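Local coordinates for T-lymphoma invasion and metastasis-inducing protein 2 (PDB 3A8P) that activates the small GTPase Rac1 by stimulating its GDP-GTP exchange, and is represented here by its PHCCEx domain, a protein- and membrane-binding module, at residues F53-G58 with A67-L72; L31-R36 with G229-L234. One frame throughout, in Å; residues are numbered along the deposited sequence.

Interaction 1 (F53-G58 with A67-L72)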
# COMPACT_ATOMS: atom_id res chain seq x y z
N PHE A 53 -19.88 -3.54 -2.14
CA PHE A 53 -20.16 -3.84 -3.54
C PHE A 53 -21.59 -4.35 -3.72
O PHE A 53 -21.99 -5.32 -3.09
CB PHE A 53 -19.18 -4.90 -4.05
CG PHE A 53 -17.75 -4.44 -4.09
CD1 PHE A 53 -17.05 -4.43 -5.30
CD2 PHE A 53 -17.10 -4.02 -2.94
CE1 PHE A 53 -15.72 -4.00 -5.35
CE2 PHE A 53 -15.76 -3.60 -2.98
CZ PHE A 53 -15.08 -3.59 -4.20
N TYR A 54 -22.35 -3.69 -4.58
CA TYR A 54 -23.73 -4.08 -4.86
C TYR A 54 -23.80 -4.47 -6.33
O TYR A 54 -23.19 -3.81 -7.17
CB TYR A 54 -24.67 -2.90 -4.62
CG TYR A 54 -24.72 -2.43 -3.19
CD1 TYR A 54 -25.67 -2.93 -2.30
CD2 TYR A 54 -23.82 -1.47 -2.73
CE1 TYR A 54 -25.72 -2.49 -0.98
CE2 TYR A 54 -23.86 -1.02 -1.42
CZ TYR A 54 -24.82 -1.53 -0.55
OH TYR A 54 -24.86 -1.06 0.74
N GLU A 55 -24.53 -5.53 -6.64
CA GLU A 55 -24.64 -5.95 -8.03
C GLU A 55 -25.60 -5.09 -8.85
O GLU A 55 -25.65 -5.21 -10.07
CB GLU A 55 -25.02 -7.43 -8.11
CG GLU A 55 -23.79 -8.32 -8.23
CD GLU A 55 -24.05 -9.78 -7.90
OE1 GLU A 55 -23.13 -10.60 -8.07
OE2 GLU A 55 -25.18 -10.09 -7.46
N THR A 56 -26.35 -4.21 -8.19
CA THR A 56 -27.28 -3.35 -8.90
C THR A 56 -27.27 -1.94 -8.33
O THR A 56 -26.98 -1.74 -7.15
CB THR A 56 -28.73 -3.89 -8.86
OG1 THR A 56 -29.23 -3.81 -7.51
CG2 THR A 56 -28.77 -5.34 -9.32
N TYR A 57 -27.57 -0.96 -9.17
CA TYR A 57 -27.61 0.43 -8.74
C TYR A 57 -28.74 0.63 -7.75
O TYR A 57 -29.79 0.00 -7.86
CB TYR A 57 -27.81 1.36 -9.94
CG TYR A 57 -28.22 2.75 -9.53
CD1 TYR A 57 -27.34 3.60 -8.86
CD2 TYR A 57 -29.52 3.21 -9.76
CE1 TYR A 57 -27.73 4.86 -8.43
CE2 TYR A 57 -29.93 4.47 -9.33
CZ TYR A 57 -29.03 5.29 -8.67
OH TYR A 57 -29.43 6.54 -8.25
N GLY A 58 -28.53 1.52 -6.78
CA GLY A 58 -29.56 1.77 -5.79
C GLY A 58 -29.53 3.18 -5.23
O GLY A 58 -28.48 3.67 -4.81
N ALA A 67 -28.72 -5.80 -0.43
CA ALA A 67 -27.60 -6.18 0.42
C ALA A 67 -26.36 -6.37 -0.44
O ALA A 67 -26.42 -6.95 -1.53
CB ALA A 67 -27.91 -7.46 1.17
N PRO A 68 -25.21 -5.88 0.03
CA PRO A 68 -23.94 -5.99 -0.70
C PRO A 68 -23.59 -7.45 -0.97
O PRO A 68 -23.97 -8.33 -0.20
CB PRO A 68 -22.93 -5.34 0.24
CG PRO A 68 -23.76 -4.39 1.06
CD PRO A 68 -25.00 -5.19 1.32
N ARG A 69 -22.88 -7.70 -2.07
CA ARG A 69 -22.44 -9.06 -2.38
C ARG A 69 -21.15 -9.28 -1.62
O ARG A 69 -20.78 -10.42 -1.32
CB ARG A 69 -22.18 -9.24 -3.88
CG ARG A 69 -23.40 -9.60 -4.70
CD ARG A 69 -24.01 -10.93 -4.26
NE ARG A 69 -23.11 -12.06 -4.47
CZ ARG A 69 -22.51 -12.75 -3.50
NH1 ARG A 69 -22.71 -12.42 -2.22
NH2 ARG A 69 -21.71 -13.77 -3.80
N CYS A 70 -20.45 -8.19 -1.32
CA CYS A 70 -19.18 -8.27 -0.60
C CYS A 70 -18.70 -6.90 -0.15
O CYS A 70 -19.20 -5.87 -0.59
CB CYS A 70 -18.11 -8.92 -1.48
SG CYS A 70 -17.82 -8.00 -3.01
N ALA A 71 -17.71 -6.91 0.74
CA ALA A 71 -17.16 -5.67 1.27
C ALA A 71 -15.64 -5.71 1.30
O ALA A 71 -15.03 -6.77 1.45
CB ALA A 71 -17.70 -5.44 2.68
N LEU A 72 -15.03 -4.54 1.18
CA LEU A 72 -13.58 -4.44 1.21
C LEU A 72 -13.23 -3.42 2.30
O LEU A 72 -13.58 -2.24 2.19
CB LEU A 72 -13.07 -3.99 -0.16
CG LEU A 72 -11.63 -4.30 -0.56
CD1 LEU A 72 -11.50 -4.21 -2.08
CD2 LEU A 72 -10.67 -3.33 0.14
O HOH W 1 -26.29 -6.24 -4.03
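Pro68 sets its ring against the phenol of Tyr54, its CG the bump and the rim of the ring at CE1 and CZ the surface it meets. The two side chains lie side by side and point the same way; Pro68 CG stands 3.4 Å from Tyr54 CE1 and reaches CZ and OH as well, while Pro68 CB sits over one face, 4.2 Å above the ring plane and displaced toward the rim. The proline thus lies along the CD1-CE1 side of the ring and on to the hydroxyl, its N and CA near CD1. Two residues on, the SG of Cys70 fills the notch where the Phe53 ring leaves the backbone, 3.5 Å from Phe53 CB. It comes obliquely, 37° off the ring normal, in a sulfur-aromatic contact. A chi1 of 60° holds this sulfur between the backbone N and the carbonyl carbon of Cys70. Further out on the same ring, Phe53 CE2 meets Leu72 CB at 3.9 Å.

These side chains belong to neighbouring antiparallel strands of the pleckstrin homology (PH) domain, 50-54 and 70-73, and to the residues leading into the second. Phe53 and Cys70 form a hydrogen-bonded pair: Phe53 N donates to Cys70 O, and Arg69 N donates to Phe53 O at 2.7 Å. Inside the domain, Phe19 and Tyr42 make edge-to-face contacts with the Phe53 ring.

Past the strand ends a water takes over the bridging, accepting from Glu55 N and donating to Ala67 O. Beside the water, the Glu55 and Arg69 side chains cross obliquely, with Glu55 CD 3.3 Å from Arg69 CG. Bends at chi2 and chi3 fold that arginine, and its salt bridge is long, Glu55 OE1 to Arg69 NE 3.9 Å, at the guanidinium edge with the two planes 72° apart.

Interaction 2 (L31-R36 with G229-L234)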
# COMPACT_ATOMS: atom_id res chain seq x y z
N LEU A 31 2.90 -14.18 -1.21
CA LEU A 31 1.99 -13.54 -2.16
C LEU A 31 1.82 -14.40 -3.41
O LEU A 31 2.74 -15.09 -3.82
CB LEU A 31 2.53 -12.17 -2.57
CG LEU A 31 2.74 -11.11 -1.50
CD1 LEU A 31 3.35 -9.86 -2.13
CD2 LEU A 31 1.41 -10.79 -0.83
N GLU A 32 0.64 -14.35 -4.00
CA GLU A 32 0.39 -15.09 -5.23
C GLU A 32 -0.71 -14.40 -6.04
O GLU A 32 -1.59 -13.76 -5.48
CB GLU A 32 -0.03 -16.53 -4.92
CG GLU A 32 -1.49 -16.71 -4.56
CD GLU A 32 -1.92 -18.17 -4.56
OE1 GLU A 32 -3.10 -18.44 -4.27
OE2 GLU A 32 -1.07 -19.04 -4.84
N LEU A 33 -0.63 -14.53 -7.35
CA LEU A 33 -1.65 -13.94 -8.21
C LEU A 33 -2.95 -14.70 -8.01
O LEU A 33 -2.94 -15.93 -7.94
CB LEU A 33 -1.23 -14.03 -9.68
CG LEU A 33 -0.05 -13.16 -10.10
CD1 LEU A 33 0.29 -13.41 -11.56
CD2 LEU A 33 -0.41 -11.69 -9.88
N VAL A 34 -4.05 -13.97 -7.89
CA VAL A 34 -5.35 -14.61 -7.71
C VAL A 34 -5.67 -15.38 -8.99
O VAL A 34 -5.48 -14.87 -10.09
CB VAL A 34 -6.45 -13.57 -7.45
CG1 VAL A 34 -7.80 -14.26 -7.31
CG2 VAL A 34 -6.13 -12.77 -6.20
N ALA A 35 -6.15 -16.61 -8.83
CA ALA A 35 -6.47 -17.44 -9.98
C ALA A 35 -7.91 -17.25 -10.44
O ALA A 35 -8.81 -17.06 -9.63
CB ALA A 35 -6.23 -18.91 -9.64
N ARG A 36 -8.11 -17.31 -11.76
CA ARG A 36 -9.44 -17.16 -12.36
C ARG A 36 -9.99 -15.74 -12.21
O ARG A 36 -11.20 -15.51 -12.31
CB ARG A 36 -10.38 -18.24 -11.77
CG ARG A 36 -11.74 -17.80 -11.22
CD ARG A 36 -11.64 -17.10 -9.87
NE ARG A 36 -12.91 -17.08 -9.15
CZ ARG A 36 -14.04 -16.53 -9.60
NH1 ARG A 36 -15.14 -16.57 -8.85
NH2 ARG A 36 -14.07 -15.94 -10.78
N GLY A 229 9.42 -9.98 -8.43
CA GLY A 229 9.64 -10.45 -9.78
C GLY A 229 9.08 -11.85 -9.99
O GLY A 229 8.53 -12.15 -11.05
N ARG A 230 9.22 -12.72 -8.99
CA ARG A 230 8.69 -14.08 -9.11
C ARG A 230 7.17 -14.02 -9.04
O ARG A 230 6.48 -14.86 -9.61
CB ARG A 230 9.22 -14.99 -8.00
CG ARG A 230 10.67 -15.42 -8.17
CD ARG A 230 11.05 -16.48 -7.13
NE ARG A 230 11.08 -15.97 -5.77
CZ ARG A 230 12.10 -15.30 -5.24
NH1 ARG A 230 13.18 -15.06 -5.97
NH2 ARG A 230 12.04 -14.86 -3.99
N LEU A 231 6.65 -13.03 -8.33
CA LEU A 231 5.21 -12.86 -8.20
C LEU A 231 4.67 -12.57 -9.59
O LEU A 231 3.68 -13.15 -10.02
CB LEU A 231 4.88 -11.68 -7.29
CG LEU A 231 3.45 -11.52 -6.74
CD1 LEU A 231 3.31 -10.11 -6.18
CD2 LEU A 231 2.41 -11.75 -7.82
N GLY A 232 5.34 -11.67 -10.30
CA GLY A 232 4.91 -11.30 -11.63
C GLY A 232 4.44 -9.86 -11.67
O GLY A 232 4.07 -9.34 -12.72
N VAL A 233 4.44 -9.20 -10.51
CA VAL A 233 4.02 -7.80 -10.42
C VAL A 233 5.02 -7.00 -9.60
O VAL A 233 5.25 -7.31 -8.43
CB VAL A 233 2.63 -7.67 -9.76
CG1 VAL A 233 2.20 -6.20 -9.75
CG2 VAL A 233 1.60 -8.51 -10.50
N LEU A 234 5.62 -5.98 -10.21
CA LEU A 234 6.57 -5.14 -9.49
C LEU A 234 6.08 -3.70 -9.52
O LEU A 234 6.22 -3.01 -10.52
CB LEU A 234 7.96 -5.21 -10.13
CG LEU A 234 9.13 -4.86 -9.20
CD1 LEU A 234 10.43 -4.92 -10.00
CD2 LEU A 234 8.95 -3.49 -8.58
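Leu231 directs CG anti to its backbone N (chi1 -165°), whereas Leu33 holds CG beside the backbone N and anti to the carbonyl carbon (chi1 -69°); from these positions their branched ends meet. Leu33 belongs to strand 30-33 of the pleckstrin homology (PH) domain and Leu231 to the last turn of helix 222-231 in the CC-Ex region, so the contact joins the two parts of the PHCCEx module. All the pairing is apolar, and the side chains cross at a slant.

The two methyl groups of Leu231 divide the work. CD2 presses on Leu33, and its 3.5 Å approach to Leu33 CD2 is tighter than usual van der Waals contact. CD1 turns to Leu31, two residues earlier on the strand, and stops 4.1 Å from Leu31 CD1. The leucine of the helix therefore fits between two leucines of the strand, while the CB of the intervening Glu32 points away from the helix. Leu31 also packs on Ala241 and Leu242, which brings helix 236-245 against the same part of the strand.

Leu33 reaches beyond Leu231 as well, its CD2 meeting Val233 CG2 at 3.8 Å. An alanine here would probably leave Leu231 CD2 and Val233 CG2 without the methyl they pack on and open a gap between strand and helix end. The chain leaves the helix at Gly232, whose positive phi of 113° would jam a CB against the preceding carbonyl oxygen; a CB there would also point toward the strand, 3.7 Å from Leu33 CD1. Val233 follows with its CB directed toward the strand, and its carbonyl oxygen accepts a hydrogen bond from Ser238 OG. Leu33 CG and CD1 each lie 3.7 Å from Leu231 O.

Both interactions reach the same antiparallel sheet, with their centres 26 Å apart and their nearest atoms about 9 Å apart, so they do not touch. Interaction 1 lies within the PH domain, between strands separated by a short connection, and is partly buried: Phe53 and Leu72 are buried while the charged end is exposed. Interaction 2 is a surface contact between segments 193 residues apart, joining the PH sheet to CC-Ex. The chemistry follows the place. Adjacent strands share backbone hydrogen bonds, a water bridge and aromatic packing over 420 Å² of buried surface; strand and helix end share aliphatic contacts alone, over 200 Å².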